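Local coordinates for protein inner kinetochore subunit cnp3 (Schizosaccharomyces pombe, PDB 6O2D) that helps build the inner kinetochore on centromeric DNA as its CENP-C homolog, this chain being the dimeric cupin domain, at residues B[35-46]-B[59-70]. Numbering follows the deposited sequence.
Sequences RVVGYSLPSVNL and LFKEEPSFAAGV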
loop_
_atom_site.group_PDB
_atom_site.type_symbol
_atom_site.label_atom_id
_atom_site.label_comp_id
_atom_site.label_asym_id
_atom_site.label_seq_id
_atom_site.Cartn_x
_atom_site.Cartn_y
_atom_site.Cartn_z
ATOM N N ARG B 35 3.670 12.660 14.187
ATOM C CA ARG B 35 4.004 11.369 13.613
ATOM C C ARG B 35 4.628 11.568 12.239
ATOM O O ARG B 35 4.259 12.485 11.498
ATOM C CB ARG B 35 2.735 10.497 13.529
ATOM C CG ARG B 35 2.838 9.208 12.735
ATOM C CD ARG B 35 1.495 8.482 12.719
ATOM N NE ARG B 35 1.597 7.178 12.070
ATOM C CZ ARG B 35 0.600 6.301 11.969
ATOM N NH1 ARG B 35 -0.599 6.577 12.480
ATOM N NH2 ARG B 35 0.804 5.138 11.359
ATOM N N VAL B 36 5.586 10.705 11.910
ATOM C CA VAL B 36 6.261 10.760 10.615
ATOM C C VAL B 36 5.307 10.214 9.553
ATOM O O VAL B 36 5.003 9.018 9.541
ATOM C CB VAL B 36 7.581 9.985 10.641
ATOM C CG1 VAL B 36 8.358 10.210 9.362
ATOM C CG2 VAL B 36 8.404 10.433 11.829
ATOM N N VAL B 37 4.827 11.084 8.665
ATOM C CA VAL B 37 3.818 10.715 7.681
ATOM C C VAL B 37 4.378 10.684 6.267
ATOM O O VAL B 37 3.611 10.537 5.313
ATOM C CB VAL B 37 2.586 11.635 7.756
ATOM C CG1 VAL B 37 2.043 11.697 9.186
ATOM C CG2 VAL B 37 2.904 13.033 7.204
ATOM N N GLY B 38 5.691 10.838 6.099
ATOM C CA GLY B 38 6.265 10.789 4.765
ATOM C C GLY B 38 7.751 10.499 4.695
ATOM O O GLY B 38 8.516 10.953 5.548
ATOM N N TYR B 39 8.169 9.736 3.685
ATOM C CA TYR B 39 9.572 9.410 3.461
ATOM C C TYR B 39 9.863 9.453 1.971
ATOM O O TYR B 39 9.029 9.060 1.148
ATOM C CB TYR B 39 9.965 8.010 3.951
ATOM C CG TYR B 39 9.857 7.748 5.433
ATOM C CD1 TYR B 39 8.639 7.396 6.007
ATOM C CD2 TYR B 39 10.981 7.792 6.251
ATOM C CE1 TYR B 39 8.537 7.129 7.360
ATOM C CE2 TYR B 39 10.886 7.522 7.609
ATOM C CZ TYR B 39 9.660 7.193 8.154
ATOM O OH TYR B 39 9.544 6.921 9.500
ATOM N N SER B 40 11.073 9.883 1.633
ATOM C CA SER B 40 11.601 9.710 0.287
ATOM C C SER B 40 12.404 8.414 0.287
ATOM O O SER B 40 13.493 8.356 0.869
ATOM C CB SER B 40 12.460 10.902 -0.121
ATOM O OG SER B 40 13.017 10.709 -1.406
ATOM N N LEU B 41 11.860 7.378 -0.354
ATOM C CA LEU B 41 12.467 6.048 -0.301
ATOM C C LEU B 41 13.942 6.005 -0.699
ATOM O O LEU B 41 14.709 5.320 -0.005
ATOM C CB LEU B 41 11.652 5.079 -1.170
ATOM C CG LEU B 41 10.183 4.920 -0.761
ATOM C CD1 LEU B 41 9.494 3.846 -1.562
ATOM C CD2 LEU B 41 10.077 4.594 0.697
ATOM N N PRO B 42 14.415 6.699 -1.741
ATOM C CA PRO B 42 15.854 6.627 -2.051
ATOM C C PRO B 42 16.767 6.972 -0.880
ATOM O O PRO B 42 17.878 6.433 -0.803
ATOM C CB PRO B 42 16.010 7.632 -3.200
ATOM C CG PRO B 42 14.677 7.681 -3.837
ATOM C CD PRO B 42 13.701 7.554 -2.710
ATOM N N SER B 43 16.326 7.819 0.051
ATOM C CA SER B 43 17.161 8.258 1.162
ATOM C C SER B 43 16.936 7.467 2.454
ATOM O O SER B 43 17.493 7.840 3.495
ATOM C CB SER B 43 16.931 9.750 1.430
ATOM O OG SER B 43 16.742 10.480 0.226
ATOM N N VAL B 44 16.166 6.376 2.409
ATOM C CA VAL B 44 15.900 5.559 3.594
ATOM C C VAL B 44 17.034 4.563 3.808
ATOM O O VAL B 44 17.466 3.888 2.864
ATOM C CB VAL B 44 14.555 4.824 3.460
ATOM C CG1 VAL B 44 14.375 3.843 4.608
ATOM C CG2 VAL B 44 13.400 5.802 3.404
ATOM N N ASN B 45 17.529 4.483 5.049
ATOM C CA ASN B 45 18.510 3.468 5.426
ATOM C C ASN B 45 17.833 2.136 5.722
ATOM O O ASN B 45 16.773 2.078 6.359
ATOM C CB ASN B 45 19.324 3.914 6.641
ATOM C CG ASN B 45 19.995 5.254 6.426
ATOM O OD1 ASN B 45 19.438 6.301 6.764
ATOM N ND2 ASN B 45 21.192 5.233 5.849
ATOM N N LEU B 46 18.443 1.071 5.223
ATOM C CA LEU B 46 17.892 -0.271 5.277
ATOM C C LEU B 46 18.767 -1.187 6.127
ATOM O O LEU B 46 19.912 -0.852 6.447
ATOM C CB LEU B 46 17.749 -0.799 3.850
ATOM C CG LEU B 46 17.003 0.251 3.011
ATOM C CD1 LEU B 46 17.488 0.269 1.520
ATOM C CD2 LEU B 46 15.462 0.023 3.103
ATOM N N LEU B 59 8.388 1.563 7.443
ATOM C CA LEU B 59 8.248 3.015 7.481
ATOM C C LEU B 59 7.009 3.477 8.233
ATOM O O LEU B 59 7.102 4.341 9.108
ATOM C CB LEU B 59 8.212 3.558 6.054
ATOM C CG LEU B 59 9.527 3.358 5.310
ATOM C CD1 LEU B 59 9.336 3.714 3.870
ATOM C CD2 LEU B 59 10.640 4.203 5.928
ATOM N N PHE B 60 5.843 2.940 7.877
ATOM C CA PHE B 60 4.570 3.301 8.481
ATOM C C PHE B 60 4.030 2.081 9.204
ATOM O O PHE B 60 3.913 1.005 8.607
ATOM C CB PHE B 60 3.569 3.762 7.423
ATOM C CG PHE B 60 4.083 4.852 6.535
ATOM C CD1 PHE B 60 4.489 6.068 7.073
ATOM C CD2 PHE B 60 4.148 4.669 5.162
ATOM C CE1 PHE B 60 4.951 7.081 6.260
ATOM C CE2 PHE B 60 4.612 5.682 4.339
ATOM C CZ PHE B 60 5.020 6.891 4.892
ATOM N N LYS B 61 3.681 2.248 10.474
ATOM C CA LYS B 61 3.139 1.158 11.271
ATOM C C LYS B 61 1.790 1.570 11.833
ATOM O O LYS B 61 1.698 2.552 12.579
ATOM C CB LYS B 61 4.091 0.795 12.409
ATOM C CG LYS B 61 5.420 0.229 11.951
ATOM C CD LYS B 61 6.257 -0.231 13.134
ATOM C CE LYS B 61 7.063 0.909 13.736
ATOM N NZ LYS B 61 7.893 0.433 14.879
ATOM N N GLU B 62 0.756 0.793 11.519
ATOM C CA GLU B 62 -0.533 0.926 12.183
ATOM C C GLU B 62 -0.902 -0.434 12.773
ATOM O O GLU B 62 -1.779 -1.135 12.265
ATOM C CB GLU B 62 -1.608 1.427 11.224
ATOM C CG GLU B 62 -2.834 1.965 11.937
ATOM C CD GLU B 62 -2.547 3.241 12.696
ATOM O OE1 GLU B 62 -2.224 4.255 12.044
ATOM O OE2 GLU B 62 -2.634 3.223 13.942
ATOM N N GLU B 63 -0.200 -0.807 13.842
ATOM C CA GLU B 63 -0.449 -2.086 14.488
ATOM C C GLU B 63 -1.864 -2.105 15.059
ATOM O O GLU B 63 -2.327 -1.103 15.614
ATOM C CB GLU B 63 0.574 -2.350 15.593
ATOM C CG GLU B 63 1.734 -3.231 15.150
ATOM C CD GLU B 63 1.430 -4.717 15.267
ATOM O OE1 GLU B 63 1.635 -5.449 14.277
ATOM O OE2 GLU B 63 0.987 -5.157 16.351
ATOM N N PRO B 64 -2.576 -3.230 14.958
ATOM C CA PRO B 64 -2.131 -4.458 14.289
ATOM C C PRO B 64 -2.643 -4.633 12.857
ATOM O O PRO B 64 -2.395 -5.676 12.259
ATOM C CB PRO B 64 -2.696 -5.557 15.190
ATOM C CG PRO B 64 -3.940 -4.952 15.788
ATOM C CD PRO B 64 -3.803 -3.445 15.751
ATOM N N SER B 65 -3.336 -3.639 12.304
ATOM C CA SER B 65 -4.059 -3.848 11.053
ATOM C C SER B 65 -3.235 -3.578 9.791
ATOM O O SER B 65 -3.500 -4.203 8.756
ATOM C CB SER B 65 -5.339 -2.995 11.054
ATOM O OG SER B 65 -5.156 -1.746 10.412
ATOM N N PHE B 66 -2.256 -2.671 9.824
ATOM C CA PHE B 66 -1.581 -2.263 8.592
ATOM C C PHE B 66 -0.132 -1.895 8.874
ATOM O O PHE B 66 0.173 -1.308 9.914
ATOM C CB PHE B 66 -2.329 -1.086 7.955
ATOM C CG PHE B 66 -1.616 -0.446 6.789
ATOM C CD1 PHE B 66 -1.838 -0.897 5.495
ATOM C CD2 PHE B 66 -0.763 0.642 6.983
ATOM C CE1 PHE B 66 -1.202 -0.300 4.411
ATOM C CE2 PHE B 66 -0.120 1.241 5.910
ATOM C CZ PHE B 66 -0.340 0.766 4.619
ATOM N N ALA B 67 0.756 -2.241 7.941
ATOM C CA ALA B 67 2.153 -1.819 7.983
ATOM C C ALA B 67 2.650 -1.646 6.553
ATOM O O ALA B 67 2.137 -2.285 5.630
ATOM C CB ALA B 67 3.034 -2.818 8.743
ATOM N N ALA B 68 3.637 -0.767 6.369
ATOM C CA ALA B 68 4.202 -0.537 5.041
ATOM C C ALA B 68 5.677 -0.161 5.134
ATOM O O ALA B 68 6.130 0.419 6.129
ATOM C CB ALA B 68 3.423 0.545 4.286
ATOM N N GLY B 69 6.414 -0.470 4.073
ATOM C CA GLY B 69 7.834 -0.197 4.066
ATOM C C GLY B 69 8.440 -0.316 2.685
ATOM O O GLY B 69 7.734 -0.330 1.674
ATOM N N VAL B 70 9.772 -0.408 2.663
ATOM C CA VAL B 70 10.531 -0.507 1.425
ATOM C C VAL B 70 11.500 -1.674 1.528
ATOM O O VAL B 70 12.113 -1.902 2.579
ATOM C CB VAL B 70 11.280 0.812 1.103
ATOM C CG1 VAL B 70 12.078 1.301 2.305
ATOM C CG2 VAL B 70 12.188 0.655 -0.123
HETATM O O HOH W 1 4.013 4.982 11.415
#
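Arg35 and Glu62 form a salt bridge in which both terminal guanidinium nitrogens converge on a single carboxylate oxygen. NH1 of Arg35 makes the straighter bond, 2.9 Å to OE1 of Glu62 on its syn side (159° at the hydrogen), while NH2 reaches the same oxygen from above the carboxylate plane. OE1 lies in the guanidinium plane, yet the carboxylate as a whole is turned well out of it. With CG anti to the backbone nitrogen (chi1 170°) and the chain extended to NE, Arg35 carries the guanidinium across to strand 59-62. A water links NH2 of Arg35 to the backbone N of Lys61, 2.9 Å from that nitrogen. A leucine in place of Arg35 would probably leave OE1 of Glu62 without its two donors and break this water bridge.

Farther along, CD2 of Leu59 sits over the centre of the Tyr39 ring in a CH-pi contact, 3.5 Å from the centroid. The edge of Tyr39 is directed at the face of Phe60 in an offset edge-to-face pair. The apolar packing continues where CD2 of Leu41 meets CD1 of Leu59 at 3.4 Å, and CD2 of Leu46 meets CG1 of Val70 at 3.7 Å.

The axes of strands 35-40 and 59-62 come within 7.7 Å, running 140° apart, and side-chain packing joins the two-stranded 16-22/32-40 sheet to strand 55-62, the edge strand of the five-stranded sheet of the cupin domain, and its hairpin partner 66-73. The second subunit shares the site: its Arg119 pairs with OE2 of Glu62, its Ile116 packs on Phe60, and one of its strands extends the sheet alongside Gly38, Tyr39 and Ser40.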